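Local coordinates for protein pyrrolysyl-tRNA synthetase (Desulfitobacterium hafniense, PDB 3DSQ) that probably charges its cognate tRNA with pyrrolysine at the expense of ATP, as a homodimeric class II aminoacyl-tRNA synthetase, at residues B[161-165]-B[166-170]; B[274-277]-B[278-281]; B[182-185]-B[186-189]. All blocks are in the same frame, centred on the assembly; numbering follows the deposited sequence.

In the fold
Contact 1 comes first along the chain. It closes the loop between strand 150-159 and strand 171-180, neighbours in the seven-stranded sheet. Contact 3 follows at the end of strand 171-180, where residues 182-189 turn the chain into helix 187-201. Contact 2 comes last. Residues 274-281 lead from the loop after helix 257-265 into the small hairpin of strands 279-280 and 283-284. All three are local and stand in series, so none nests in or crosses another. Contacts 1 and 2 meet through Leu169 CD1 and Ala274 CB, 3.8 Å apart. Contact 3 lies apart, its centre about 32 Å from that of contact 1 and about 39 Å from that of contact 2.

Contact 1: residues B[161-165]-B[166-170]; sequences KESQG and AQHLN. With NA (sodium ion), chain D.
Ser163 OG has two partners. Ser163 OG and His168 ND1 share a hydrogen bond of 3.0 Å, and either could donate. Ser163 OG also binds the sodium ion at 3.0 Å. The hydroxyl meets the imidazole at its edge, near the ring plane. Its rotation places it between the backbone N and the carbonyl carbon of Ser163 (chi1 63°), on the side where the returning chain runs.

Two carbonyl groups add to the sodium site. Gln164 O lies 3.0 Å from the ion and Gln167 O 2.7 Å. These distances are rather long for sodium, which may point to a weakly held ion. Gln164 O and Gln167 O approach each other to 3.4 Å, and the ion probably eases the repulsion between them. Gly165 sits at the bend with a positive phi, a backbone shape that favours glycine. Gln167 CB points away from residues 161-165. Its OE1 accepts from Val270 N and its NE2 donates to Gln268 O, so both ends of the amide tie this residue to the loop after helix 257-265.

Glu162 reaches His168 by a different route. Its chain bends at chi2 (42°) and brings the carboxylate over one face of the ring. Glu162 OE2 stands 3.5 Å above the plane of the His168 ring, over its centre. The carboxylate and ring planes are 39° apart, so this is no flat stack. The other ring nitrogen, His168 NE2, makes a weak hydrogen bond to Arg160 O. The imidazole is thus held at two points of its edge, one of them weakly, which limits its rotation.

The loop joins two antiparallel strands, 150-159 and 171-180, with Arg-Lys-Glu at its start. That is the layout of the motif 2 loop of class II aminoacyl-tRNA synthetases.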
ATOM      1  N   LYS B 161      11.857  11.866   4.604  1.00 36.38           N
ATOM      2  CA  LYS B 161      11.598  13.060   5.408  1.00 39.65           C
ATOM      3  C   LYS B 161      11.709  14.300   4.533  1.00 41.42           C
ATOM      4  O   LYS B 161      11.139  15.345   4.844  1.00 41.82           O
ATOM      5  CB  LYS B 161      12.569  13.138   6.590  1.00 40.50           C
ATOM      6  CG  LYS B 161      12.453  11.949   7.528  1.00 41.73           C
ATOM      7  CD  LYS B 161      12.983  12.246   8.929  1.00 45.41           C
ATOM      8  CE  LYS B 161      14.487  12.460   8.948  1.00 45.92           C
ATOM      9  NZ  LYS B 161      14.991  12.618  10.349  1.00 48.91           N
ATOM     10  N   GLU B 162      12.456  14.179   3.441  1.00 43.86           N
ATOM     11  CA  GLU B 162      12.588  15.272   2.495  1.00 46.90           C
ATOM     12  C   GLU B 162      13.028  14.780   1.125  1.00 47.08           C
ATOM     13  O   GLU B 162      13.509  13.660   0.984  1.00 47.45           O
ATOM     14  CB  GLU B 162      13.548  16.347   2.998  1.00 49.27           C
ATOM     15  CG  GLU B 162      13.362  17.644   2.213  1.00 53.52           C
ATOM     16  CD  GLU B 162      11.880  17.963   1.978  1.00 54.05           C
ATOM     17  OE1 GLU B 162      11.516  18.351   0.842  1.00 54.17           O
ATOM     18  OE2 GLU B 162      11.079  17.824   2.931  1.00 54.45           O
ATOM     19  N   SER B 163      12.849  15.618   0.111  1.00 47.62           N
ATOM     20  CA  SER B 163      13.218  15.238  -1.246  1.00 49.15           C
ATOM     21  C   SER B 163      13.552  16.443  -2.112  1.00 51.31           C
ATOM     22  O   SER B 163      13.554  17.589  -1.646  1.00 51.36           O
ATOM     23  CB  SER B 163      12.071  14.471  -1.903  1.00 47.56           C
ATOM     24  OG  SER B 163      10.928  15.298  -2.027  1.00 42.84           O
ATOM     25  N   GLN B 164      13.830  16.162  -3.382  1.00 52.09           N
ATOM     26  CA  GLN B 164      14.145  17.196  -4.357  1.00 53.90           C
ATOM     27  C   GLN B 164      12.821  17.786  -4.832  1.00 52.88           C
ATOM     28  O   GLN B 164      11.783  17.569  -4.209  1.00 53.52           O
ATOM     29  CB  GLN B 164      14.900  16.585  -5.541  1.00 55.53           C
ATOM     30  CG  GLN B 164      16.136  15.788  -5.138  1.00 58.62           C
ATOM     31  CD  GLN B 164      16.791  15.081  -6.311  1.00 60.82           C
ATOM     32  OE1 GLN B 164      16.152  14.288  -7.013  1.00 61.16           O
ATOM     33  NE2 GLN B 164      18.071  15.364  -6.532  1.00 61.41           N
ATOM     34  N   GLY B 165      12.859  18.530  -5.931  1.00 52.53           N
ATOM     35  CA  GLY B 165      11.644  19.126  -6.456  1.00 50.88           C
ATOM     36  C   GLY B 165      11.046  20.178  -5.543  1.00 50.19           C
ATOM     37  O   GLY B 165      11.447  20.315  -4.385  1.00 51.11           O
ATOM     38  N   ALA B 166      10.071  20.917  -6.062  1.00 48.23           N
ATOM     39  CA  ALA B 166       9.424  21.973  -5.296  1.00 47.14           C
ATOM     40  C   ALA B 166       8.394  21.471  -4.281  1.00 45.82           C
ATOM     41  O   ALA B 166       8.003  22.210  -3.377  1.00 45.78           O
ATOM     42  CB  ALA B 166       8.773  22.964  -6.244  1.00 47.88           C
ATOM     43  N   GLN B 167       7.951  20.227  -4.425  1.00 43.76           N
ATOM     44  CA  GLN B 167       6.967  19.673  -3.501  1.00 41.44           C
ATOM     45  C   GLN B 167       7.503  18.428  -2.806  1.00 38.27           C
ATOM     46  O   GLN B 167       8.491  17.847  -3.250  1.00 40.36           O
ATOM     47  CB  GLN B 167       5.669  19.343  -4.245  1.00 42.37           C
ATOM     48  CG  GLN B 167       4.979  20.558  -4.842  1.00 42.79           C
ATOM     49  CD  GLN B 167       3.612  20.234  -5.420  1.00 40.97           C
ATOM     50  OE1 GLN B 167       2.693  19.858  -4.696  1.00 41.62           O
ATOM     51  NE2 GLN B 167       3.477  20.375  -6.733  1.00 40.71           N
ATOM     52  N   HIS B 168       6.853  18.020  -1.718  1.00 35.43           N
ATOM     53  CA  HIS B 168       7.295  16.844  -0.972  1.00 30.98           C
ATOM     54  C   HIS B 168       6.160  15.988  -0.413  1.00 30.41           C
ATOM     55  O   HIS B 168       5.146  16.504   0.058  1.00 31.71           O
ATOM     56  CB  HIS B 168       8.195  17.274   0.198  1.00 29.16           C
ATOM     57  CG  HIS B 168       8.650  16.132   1.061  1.00 25.94           C
ATOM     58  ND1 HIS B 168       9.640  15.256   0.672  1.00 23.55           N
ATOM     59  CD2 HIS B 168       8.209  15.690   2.263  1.00 25.83           C
ATOM     60  CE1 HIS B 168       9.788  14.321   1.595  1.00 24.32           C
ATOM     61  NE2 HIS B 168       8.932  14.562   2.572  1.00 25.72           N
ATOM     62  N   LEU B 169       6.344  14.672  -0.474  1.00 28.79           N
ATOM     63  CA  LEU B 169       5.389  13.716   0.080  1.00 26.15           C
ATOM     64  C   LEU B 169       6.186  12.849   1.052  1.00 26.18           C
ATOM     65  O   LEU B 169       7.197  12.267   0.666  1.00 26.46           O
ATOM     66  CB  LEU B 169       4.801  12.814  -1.014  1.00 26.89           C
ATOM     67  CG  LEU B 169       3.690  13.337  -1.942  1.00 24.95           C
ATOM     68  CD1 LEU B 169       3.280  12.220  -2.894  1.00 24.13           C
ATOM     69  CD2 LEU B 169       2.487  13.791  -1.130  1.00 23.17           C
ATOM     70  N   ASN B 170       5.770  12.776   2.313  1.00 26.41           N
ATOM     71  CA  ASN B 170       6.483  11.922   3.260  1.00 25.83           C
ATOM     72  C   ASN B 170       6.180  10.481   2.896  1.00 26.00           C
ATOM     73  O   ASN B 170       7.018   9.608   3.064  1.00 25.95           O
ATOM     74  CB  ASN B 170       6.034  12.172   4.704  1.00 25.49           C
ATOM     75  CG  ASN B 170       6.499  13.513   5.236  1.00 26.93           C
ATOM     76  OD1 ASN B 170       7.606  13.964   4.943  1.00 25.96           O
ATOM     77  ND2 ASN B 170       5.655  14.153   6.027  1.00 27.25           N
TER
HETATM   78 NA    NA D 289       9.482  15.756  -4.596  1.00 53.47          NA

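Contact 2: residues B[274-277]-B[278-281]; sequences ARSL and SYLD
Ser276 OG accepts two backbone N-H groups from the residues that follow it. Ser278 N donates to Ser276 OG over 2.9 Å, and Tyr279 N donates to Ser276 OG over 3.1 Å. The N-H...O angles are 155° and 153°, so both bonds are fairly straight. The hydroxyl stands anti to the Ser276 backbone N (chi1 -176°), which swings it under the turn towards both donors. This is the tight part of the contact. Ser276 OG also lies at the edge of the Tyr279 ring, in its plane, 3.8 Å from Tyr279 CD1. Tyr279 is buried, and its side chain packs on His269.

The bond from Ser278 N makes this an ST turn, with Ser276 at its first position. It bends the chain into strand 279-280, which pairs antiparallel with strand 283-284. The backbone of Ser278 is hydrogen-bonded to Leu285, just after strand 283-284.

The other side is joined through a water instead of by direct bonds. One water bridges the two backbone carbonyls by donating to both, to Ser276 O at 2.8 Å and to Tyr279 O at 2.7 Å. The packing of Ser278 is looser, as Ser278 CB approaches Ser276 OG to only 3.8 Å. Leu277 CB points away from residues 278-281, and the side chain packs on Pro95 of the second subunit.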
ATOM      1  N   ALA B 274      -2.407  11.588  -3.635  1.00 23.74           N
ATOM      2  CA  ALA B 274      -1.617  10.727  -2.770  1.00 21.92           C
ATOM      3  C   ALA B 274      -2.481  10.206  -1.630  1.00 19.79           C
ATOM      4  O   ALA B 274      -3.659  10.547  -1.527  1.00 21.72           O
ATOM      5  CB  ALA B 274      -0.430  11.519  -2.212  1.00 23.13           C
ATOM      6  N   ARG B 275      -1.905   9.368  -0.781  1.00 21.67           N
ATOM      7  CA  ARG B 275      -2.638   8.859   0.384  1.00 21.76           C
ATOM      8  C   ARG B 275      -3.009  10.121   1.141  1.00 22.08           C
ATOM      9  O   ARG B 275      -2.158  10.957   1.416  1.00 22.11           O
ATOM     10  CB  ARG B 275      -1.739   7.982   1.235  1.00 20.79           C
ATOM     11  CG  ARG B 275      -1.335   6.713   0.555  1.00 24.15           C
ATOM     12  CD  ARG B 275      -0.335   5.906   1.377  1.00 23.37           C
ATOM     13  NE  ARG B 275      -0.247   4.560   0.825  1.00 27.82           N
ATOM     14  CZ  ARG B 275      -1.082   3.567   1.117  1.00 29.69           C
ATOM     15  NH1 ARG B 275      -2.079   3.748   1.981  1.00 27.82           N
ATOM     16  NH2 ARG B 275      -0.949   2.398   0.500  1.00 29.22           N
ATOM     17  N   SER B 276      -4.276  10.283   1.472  1.00 22.91           N
ATOM     18  CA  SER B 276      -4.658  11.522   2.116  1.00 25.28           C
ATOM     19  C   SER B 276      -5.951  11.487   2.895  1.00 24.94           C
ATOM     20  O   SER B 276      -6.799  10.625   2.680  1.00 25.29           O
ATOM     21  CB  SER B 276      -4.765  12.614   1.047  1.00 27.32           C
ATOM     22  OG  SER B 276      -5.047  13.877   1.616  1.00 30.61           O
ATOM     23  N   LEU B 277      -6.087  12.455   3.794  1.00 23.61           N
ATOM     24  CA  LEU B 277      -7.290  12.624   4.589  1.00 23.32           C
ATOM     25  C   LEU B 277      -7.901  13.961   4.189  1.00 21.90           C
ATOM     26  O   LEU B 277      -8.987  14.302   4.638  1.00 23.22           O
ATOM     27  CB  LEU B 277      -6.981  12.639   6.092  1.00 22.62           C
ATOM     28  CG  LEU B 277      -6.539  11.313   6.725  1.00 24.51           C
ATOM     29  CD1 LEU B 277      -6.384  11.491   8.232  1.00 25.11           C
ATOM     30  CD2 LEU B 277      -7.560  10.229   6.419  1.00 22.18           C
ATOM     31  N   SER B 278      -7.202  14.706   3.335  1.00 22.62           N
ATOM     32  CA  SER B 278      -7.674  16.025   2.883  1.00 23.84           C
ATOM     33  C   SER B 278      -8.171  16.049   1.433  1.00 24.81           C
ATOM     34  O   SER B 278      -8.960  16.914   1.048  1.00 21.30           O
ATOM     35  CB  SER B 278      -6.557  17.061   3.033  1.00 23.73           C
ATOM     36  OG  SER B 278      -6.292  17.307   4.402  1.00 29.30           O
ATOM     37  N   TYR B 279      -7.684  15.117   0.625  1.00 24.68           N
ATOM     38  CA  TYR B 279      -8.105  15.045  -0.769  1.00 24.35           C
ATOM     39  C   TYR B 279      -8.613  13.645  -1.030  1.00 25.21           C
ATOM     40  O   TYR B 279      -8.426  12.748  -0.211  1.00 25.38           O
ATOM     41  CB  TYR B 279      -6.941  15.296  -1.730  1.00 22.73           C
ATOM     42  CG  TYR B 279      -6.277  16.651  -1.663  1.00 23.89           C
ATOM     43  CD1 TYR B 279      -5.356  16.951  -0.654  1.00 22.77           C
ATOM     44  CD2 TYR B 279      -6.499  17.600  -2.661  1.00 20.72           C
ATOM     45  CE1 TYR B 279      -4.665  18.154  -0.649  1.00 23.32           C
ATOM     46  CE2 TYR B 279      -5.812  18.805  -2.674  1.00 25.03           C
ATOM     47  CZ  TYR B 279      -4.887  19.073  -1.664  1.00 27.34           C
ATOM     48  OH  TYR B 279      -4.141  20.224  -1.719  1.00 28.05           O
ATOM     49  N   LEU B 280      -9.253  13.465  -2.182  1.00 24.68           N
ATOM     50  CA  LEU B 280      -9.756  12.161  -2.581  1.00 25.61           C
ATOM     51  C   LEU B 280      -9.879  12.214  -4.092  1.00 25.17           C
ATOM     52  O   LEU B 280     -10.569  13.078  -4.624  1.00 25.46           O
ATOM     53  CB  LEU B 280     -11.133  11.885  -1.973  1.00 26.82           C
ATOM     54  CG  LEU B 280     -11.603  10.437  -1.758  1.00 30.35           C
ATOM     55  CD1 LEU B 280     -13.114  10.399  -1.911  1.00 29.94           C
ATOM     56  CD2 LEU B 280     -10.956   9.470  -2.728  1.00 28.79           C
ATOM     57  N   ASP B 281      -9.184  11.310  -4.773  1.00 26.77           N
ATOM     58  CA  ASP B 281      -9.227  11.228  -6.232  1.00 28.43           C
ATOM     59  C   ASP B 281      -8.991  12.595  -6.894  1.00 29.38           C
ATOM     60  O   ASP B 281      -9.674  12.973  -7.852  1.00 28.41           O
ATOM     61  CB  ASP B 281     -10.573  10.624  -6.653  1.00 27.60           C
ATOM     62  CG  ASP B 281     -10.611  10.196  -8.124  1.00 30.22           C
ATOM     63  OD1 ASP B 281      -9.560   9.877  -8.710  1.00 29.79           O
ATOM     64  OD2 ASP B 281     -11.718  10.164  -8.689  1.00 29.23           O
TER
HETATM   65  O   HOH W   1      -8.599  10.149   0.626  1.00 24.67           O

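Contact 3: residues B[182-185]-B[186-189]; sequences TPLE and ERHQ
Leu184 O receives two N-H groups of Arg187, one from the backbone and one from the side chain. These residues form two overlapping beta turns that lead from strand 171-180 into helix 187-201. In the first turn, Glu186 N donates to Pro183 O over 2.7 Å. In the second, Arg187 N donates to Leu184 O over 3.1 Å. Arg187 NE reaches Leu184 O as well, also at 3.1 Å, through a more bent bond with an N-H...O angle of 144°. The backbone N-H comes from well above the carbonyl plane, while NE is only slightly tilted from it.

In the arginine chain, the bend at chi3 (-62°) turns the guanidinium back over Leu184 CD2. Leu184 CD2 sits over one face of that group, above its centre and 3.4 Å from Arg187 CZ. The two side chains run alongside each other and point the same way. Arg187 NH1 goes on to donate to Gly236 O, at the end of strand 228-236. An alanine here would keep the backbone bond to Leu184 O but remove those of NE and NH1, and would probably leave Gly236 O without this donor and Leu184 CD2 without its flat partner.

Behind the turn, the buried Thr182 packs against the start of the helix. Thr182 CG2 lies 3.9 Å from Arg187 CA, and Thr182 OG1 is held by Glu179 OE1. The extended side chain of Glu186 lies across the proline ring, where Pro183 CG touches Glu186 OE2 at 3.9 Å. Glu186 OE2 makes a salt bridge with Arg190 NH1, one turn on in the helix. That partner may also ease the closeness of a second acid, since Glu185 OE2 and Glu186 OE1 are 4.9 Å apart.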
ATOM      1  N   THR B 182      19.705  -9.352 -17.995  1.00 38.97           N
ATOM      2  CA  THR B 182      19.551  -8.683 -19.281  1.00 40.14           C
ATOM      3  C   THR B 182      20.872  -8.744 -20.047  1.00 39.74           C
ATOM      4  O   THR B 182      21.934  -8.513 -19.471  1.00 40.51           O
ATOM      5  CB  THR B 182      19.177  -7.194 -19.086  1.00 39.95           C
ATOM      6  OG1 THR B 182      18.040  -7.095 -18.221  1.00 38.83           O
ATOM      7  CG2 THR B 182      18.848  -6.544 -20.422  1.00 40.01           C
ATOM      8  N   PRO B 183      20.827  -9.072 -21.351  1.00 40.69           N
ATOM      9  CA  PRO B 183      22.064  -9.137 -22.144  1.00 40.39           C
ATOM     10  C   PRO B 183      22.630  -7.720 -22.189  1.00 39.87           C
ATOM     11  O   PRO B 183      21.906  -6.788 -22.532  1.00 40.42           O
ATOM     12  CB  PRO B 183      21.572  -9.585 -23.524  1.00 40.85           C
ATOM     13  CG  PRO B 183      20.273 -10.294 -23.234  1.00 39.94           C
ATOM     14  CD  PRO B 183      19.656  -9.432 -22.169  1.00 40.81           C
ATOM     15  N   LEU B 184      23.904  -7.550 -21.837  1.00 39.74           N
ATOM     16  CA  LEU B 184      24.525  -6.222 -21.839  1.00 38.98           C
ATOM     17  C   LEU B 184      24.103  -5.334 -23.007  1.00 39.63           C
ATOM     18  O   LEU B 184      23.638  -4.206 -22.814  1.00 40.08           O
ATOM     19  CB  LEU B 184      26.050  -6.338 -21.851  1.00 37.97           C
ATOM     20  CG  LEU B 184      26.768  -6.813 -20.583  1.00 37.72           C
ATOM     21  CD1 LEU B 184      28.260  -6.922 -20.866  1.00 35.48           C
ATOM     22  CD2 LEU B 184      26.510  -5.850 -19.444  1.00 34.96           C
ATOM     23  N   GLU B 185      24.265  -5.855 -24.217  1.00 40.79           N
ATOM     24  CA  GLU B 185      23.941  -5.121 -25.435  1.00 41.44           C
ATOM     25  C   GLU B 185      22.479  -4.722 -25.575  1.00 40.94           C
ATOM     26  O   GLU B 185      22.145  -3.899 -26.426  1.00 39.64           O
ATOM     27  CB  GLU B 185      24.353  -5.939 -26.655  1.00 43.03           C
ATOM     28  CG  GLU B 185      23.504  -7.168 -26.880  1.00 45.89           C
ATOM     29  CD  GLU B 185      24.335  -8.422 -27.030  1.00 48.70           C
ATOM     30  OE1 GLU B 185      25.216  -8.452 -27.922  1.00 51.72           O
ATOM     31  OE2 GLU B 185      24.107  -9.378 -26.257  1.00 47.41           O
ATOM     32  N   GLU B 186      21.606  -5.293 -24.748  1.00 40.88           N
ATOM     33  CA  GLU B 186      20.184  -4.959 -24.825  1.00 41.18           C
ATOM     34  C   GLU B 186      19.670  -4.129 -23.650  1.00 40.60           C
ATOM     35  O   GLU B 186      18.495  -3.770 -23.613  1.00 42.30           O
ATOM     36  CB  GLU B 186      19.350  -6.237 -24.951  1.00 41.15           C
ATOM     37  CG  GLU B 186      19.730  -7.093 -26.151  1.00 43.02           C
ATOM     38  CD  GLU B 186      18.869  -8.334 -26.293  1.00 43.82           C
ATOM     39  OE1 GLU B 186      19.243  -9.212 -27.100  1.00 47.50           O
ATOM     40  OE2 GLU B 186      17.825  -8.435 -25.610  1.00 43.10           O
ATOM     41  N   ARG B 187      20.543  -3.810 -22.703  1.00 39.44           N
ATOM     42  CA  ARG B 187      20.144  -3.036 -21.529  1.00 38.78           C
ATOM     43  C   ARG B 187      19.397  -1.747 -21.855  1.00 39.50           C
ATOM     44  O   ARG B 187      18.277  -1.538 -21.384  1.00 38.45           O
ATOM     45  CB  ARG B 187      21.365  -2.727 -20.666  1.00 37.30           C
ATOM     46  CG  ARG B 187      21.960  -3.959 -20.001  1.00 37.27           C
ATOM     47  CD  ARG B 187      23.185  -3.609 -19.177  1.00 36.37           C
ATOM     48  NE  ARG B 187      24.246  -3.051 -20.009  1.00 35.66           N
ATOM     49  CZ  ARG B 187      25.403  -2.596 -19.541  1.00 36.92           C
ATOM     50  NH1 ARG B 187      25.658  -2.632 -18.239  1.00 35.99           N
ATOM     51  NH2 ARG B 187      26.305  -2.098 -20.375  1.00 36.81           N
ATOM     52  N   HIS B 188      20.010  -0.887 -22.663  1.00 40.32           N
ATOM     53  CA  HIS B 188      19.391   0.379 -23.044  1.00 41.75           C
ATOM     54  C   HIS B 188      18.016   0.204 -23.700  1.00 41.82           C
ATOM     55  O   HIS B 188      17.123   1.030 -23.501  1.00 41.04           O
ATOM     56  CB  HIS B 188      20.329   1.156 -23.972  1.00 43.43           C
ATOM     57  CG  HIS B 188      21.570   1.652 -23.293  1.00 44.77           C
ATOM     58  ND1 HIS B 188      21.574   2.745 -22.453  1.00 47.63           N
ATOM     59  CD2 HIS B 188      22.842   1.188 -23.309  1.00 45.52           C
ATOM     60  CE1 HIS B 188      22.795   2.932 -21.981  1.00 45.63           C
ATOM     61  NE2 HIS B 188      23.582   2.001 -22.485  1.00 44.90           N
ATOM     62  N   GLN B 189      17.841  -0.869 -24.467  1.00 42.28           N
ATOM     63  CA  GLN B 189      16.558  -1.126 -25.123  1.00 43.64           C
ATOM     64  C   GLN B 189      15.516  -1.669 -24.139  1.00 42.72           C
ATOM     65  O   GLN B 189      14.323  -1.427 -24.300  1.00 42.21           O
ATOM     66  CB  GLN B 189      16.739  -2.100 -26.296  1.00 44.97           C
ATOM     67  CG  GLN B 189      15.424  -2.621 -26.901  1.00 51.23           C
ATOM     68  CD  GLN B 189      14.540  -1.522 -27.492  1.00 53.65           C
ATOM     69  OE1 GLN B 189      14.846  -0.953 -28.542  1.00 55.57           O
ATOM     70  NE2 GLN B 189      13.439  -1.222 -26.812  1.00 55.64           N
TER